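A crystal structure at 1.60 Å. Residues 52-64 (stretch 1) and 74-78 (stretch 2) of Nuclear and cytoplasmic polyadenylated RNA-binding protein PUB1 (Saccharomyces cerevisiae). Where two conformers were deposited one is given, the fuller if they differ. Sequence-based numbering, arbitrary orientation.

Stretch 1 (52-64) SQDDAQNAMDSMQ
Stretch 2 74-78: RINWA

Residues 53-63 form a regular α-helix, with phi between -54° and -70° and psi between -36° and -50° as far as Ser62, relaxing to -99°/-9° at Met63; Gln64 (-54°/122°) is the first residue to leave helical geometry. Ser52, extended at -125°/133°, is the N-cap: its side chain (chi1 t) accepts a hydrogen bond from the exposed helical amide, Asp55 N to Ser52 OG being 3.3 Å. The i to i+4 ladder runs from Ala56 N to Ser52 O (2.9 Å) through Met63 N to Ala59 O (3.0 Å). Stretch 2 is a strand at 74-77, with phi/psi of -116°/103° at Arg74, -116°/136° at Ile75, -148°/171° at Asn76 and -61°/134° at Trp77, continued by Ala78 at -57°/135°. The strand runs nearly antiparallel to the helix, at 160° between their N-to-C directions, and the axes approach to 8.5 Å. The register places Gln57 CA 8.4 Å from Trp77 CA and Gln64 CA 5.8 Å from Ile75 CA.

Strand alternation directs the CA-to-CB bond of Ile75 toward the helix and those of Arg74 and Asn76 away. Ile75 (chi1 m, chi2 t) packs against two methionines: its CG2 lies 3.7 Å from Met60 CG and its CD1 3.6 Å from Met63 CB. Met63 (m, m, m) then leads its thioether away from the strand.

Met60 (t, t, p) leaves the helix sideways, but its extended chain reaches the strand. Its SD lies 3.7 Å from Asn76 CA, and the final p turn lays the methyl over one face of Trp77, with Met60 CE 3.7 Å from the centroid of the five-membered indole ring and 21° off the normal, a CH-pi contact.

Trp77 (chi1 m, chi2 111°) points the six-membered ring of its indole at the first two turns of the helix. Ala56 CB approaches Trp77 CH2 obliquely at 3.7 Å, while Gln53 O and Gln57 OE1 lie at the ring edge, 3.6 Å from Trp77 CH2 and 3.2 Å from Trp77 CZ2, respectively. Gln57 (t, p, chi3 55°) is steadied by a hydrogen bond one turn along, Gln57 NE2 to Asp61 OD2 at 3.0 Å. On the strand, Asn76 (p, chi2 -104°) donates through ND2 to Trp77 O at 2.7 Å.

Beyond the helix, Gln64 (chi1 t, chi2 p) folds its side chain against the backbone of Arg74 and Ile75, although its amide is probably turned over in the model. Together the two stretches bury 459 Å², both sides summed, with Trp77 and Ile75 covered most.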

# COMPACT_ATOMS: atom_id res chain seq x y z
N SER A 52 11.67 3.78 -8.79
CA SER A 52 12.99 3.76 -8.17
C SER A 52 12.99 2.97 -6.86
O SER A 52 12.12 3.16 -6.01
CB SER A 52 13.44 5.20 -7.90
OG SER A 52 14.45 5.24 -6.91
N GLN A 53 13.99 2.10 -6.71
CA GLN A 53 14.12 1.29 -5.49
C GLN A 53 14.36 2.14 -4.25
O GLN A 53 13.70 1.95 -3.22
CB GLN A 53 15.22 0.23 -5.63
CG GLN A 53 15.26 -0.75 -4.46
CD GLN A 53 16.44 -1.70 -4.53
OE1 GLN A 53 17.06 -1.85 -5.58
NE2 GLN A 53 16.75 -2.34 -3.42
N ASP A 54 15.31 3.08 -4.34
CA ASP A 54 15.63 3.94 -3.21
C ASP A 54 14.42 4.75 -2.76
O ASP A 54 14.19 4.92 -1.56
CB ASP A 54 16.82 4.86 -3.54
CG ASP A 54 18.15 4.12 -3.62
OD1 ASP A 54 18.21 2.93 -3.22
OD2 ASP A 54 19.13 4.74 -4.08
N ASP A 55 13.64 5.22 -3.73
CA ASP A 55 12.43 5.99 -3.46
C ASP A 55 11.30 5.13 -2.86
O ASP A 55 10.59 5.57 -1.95
CB ASP A 55 11.96 6.71 -4.73
CG ASP A 55 12.85 7.90 -5.10
OD1 ASP A 55 13.46 8.50 -4.19
OD2 ASP A 55 12.94 8.24 -6.29
N ALA A 56 11.14 3.90 -3.35
CA ALA A 56 10.20 2.97 -2.73
C ALA A 56 10.62 2.67 -1.28
O ALA A 56 9.80 2.67 -0.37
CB ALA A 56 10.09 1.69 -3.55
N GLN A 57 11.92 2.45 -1.08
CA GLN A 57 12.48 2.20 0.25
C GLN A 57 12.19 3.37 1.20
O GLN A 57 11.74 3.16 2.32
CB GLN A 57 14.00 1.94 0.18
CG GLN A 57 14.67 1.66 1.54
CD GLN A 57 14.36 0.27 2.08
OE1 GLN A 57 14.59 -0.74 1.40
NE2 GLN A 57 13.85 0.20 3.31
N ASN A 58 12.43 4.59 0.74
CA ASN A 58 12.18 5.75 1.59
C ASN A 58 10.70 5.97 1.91
O ASN A 58 10.36 6.37 3.01
CB ASN A 58 12.77 7.02 0.97
CG ASN A 58 14.29 6.99 0.92
OD1 ASN A 58 14.94 6.35 1.75
ND2 ASN A 58 14.85 7.72 -0.04
N ALA A 59 9.82 5.71 0.94
CA ALA A 59 8.39 5.87 1.17
C ALA A 59 7.92 4.85 2.20
O ALA A 59 7.15 5.17 3.12
CB ALA A 59 7.63 5.72 -0.12
N MET A 60 8.39 3.62 2.05
CA MET A 60 8.12 2.59 3.04
C MET A 60 8.54 3.04 4.43
O MET A 60 7.78 2.93 5.38
CB MET A 60 8.85 1.30 2.66
CG MET A 60 8.87 0.27 3.78
SD MET A 60 9.20 -1.43 3.25
CE MET A 60 10.61 -1.21 2.13
N ASP A 61 9.77 3.54 4.55
CA ASP A 61 10.31 3.86 5.87
C ASP A 61 9.59 5.08 6.46
O ASP A 61 9.28 5.12 7.65
CB ASP A 61 11.84 4.04 5.82
CG ASP A 61 12.56 2.72 5.49
OD1 ASP A 61 12.03 1.64 5.85
OD2 ASP A 61 13.64 2.76 4.85
N SER A 62 9.27 6.02 5.59
CA SER A 62 8.53 7.21 5.97
C SER A 62 7.14 6.91 6.52
O SER A 62 6.70 7.55 7.48
CB SER A 62 8.41 8.09 4.73
OG SER A 62 8.22 9.42 5.07
N MET A 63 6.46 5.94 5.92
CA MET A 63 5.07 5.60 6.24
C MET A 63 4.89 4.40 7.18
O MET A 63 3.77 4.11 7.61
CB MET A 63 4.26 5.36 4.95
CG MET A 63 4.17 6.59 4.06
SD MET A 63 3.26 7.96 4.82
CE MET A 63 1.58 7.51 4.35
N GLN A 64 5.98 3.68 7.46
CA GLN A 64 5.92 2.48 8.29
C GLN A 64 5.25 2.77 9.64
O GLN A 64 5.70 3.66 10.39
CB GLN A 64 7.33 1.92 8.53
CG GLN A 64 7.37 0.55 9.19
CD GLN A 64 6.84 -0.52 8.28
OE1 GLN A 64 7.57 -1.05 7.43
NE2 GLN A 64 5.58 -0.82 8.42
N ARG A 74 1.27 -1.35 7.70
CA ARG A 74 2.27 -2.41 7.85
C ARG A 74 2.87 -2.69 6.50
O ARG A 74 2.25 -3.35 5.67
CB ARG A 74 1.62 -3.69 8.42
CG ARG A 74 0.98 -3.50 9.75
CD ARG A 74 1.96 -3.05 10.79
NE ARG A 74 1.30 -2.89 12.09
CZ ARG A 74 1.75 -2.12 13.08
NH1 ARG A 74 2.85 -1.39 12.93
NH2 ARG A 74 1.07 -2.06 14.22
N ILE A 75 4.07 -2.21 6.27
CA ILE A 75 4.60 -2.11 4.92
C ILE A 75 5.83 -2.99 4.73
O ILE A 75 6.70 -3.04 5.60
CB ILE A 75 4.93 -0.62 4.58
CG1 ILE A 75 3.73 0.29 4.87
CG2 ILE A 75 5.31 -0.49 3.11
CD1 ILE A 75 4.05 1.79 4.76
N ASN A 76 5.88 -3.69 3.60
CA ASN A 76 7.06 -4.46 3.22
C ASN A 76 7.22 -4.49 1.72
O ASN A 76 6.33 -4.05 0.98
CB ASN A 76 7.03 -5.87 3.82
CG ASN A 76 5.80 -6.66 3.42
OD1 ASN A 76 4.89 -6.83 4.22
ND2 ASN A 76 5.78 -7.16 2.20
N TRP A 77 8.36 -4.99 1.25
CA TRP A 77 8.55 -5.23 -0.17
C TRP A 77 7.51 -6.24 -0.65
O TRP A 77 7.29 -7.26 0.01
CB TRP A 77 9.97 -5.75 -0.44
CG TRP A 77 11.01 -4.69 -0.27
CD1 TRP A 77 11.95 -4.62 0.71
CD2 TRP A 77 11.20 -3.54 -1.10
NE1 TRP A 77 12.72 -3.50 0.55
CE2 TRP A 77 12.28 -2.81 -0.55
CE3 TRP A 77 10.56 -3.04 -2.24
CZ2 TRP A 77 12.75 -1.62 -1.12
CZ3 TRP A 77 11.02 -1.85 -2.81
CH2 TRP A 77 12.10 -1.15 -2.24
N ALA A 78 6.87 -5.95 -1.77
CA ALA A 78 5.95 -6.91 -2.37
C ALA A 78 6.66 -8.24 -2.64
O ALA A 78 7.81 -8.27 -3.11
CB ALA A 78 5.35 -6.35 -3.65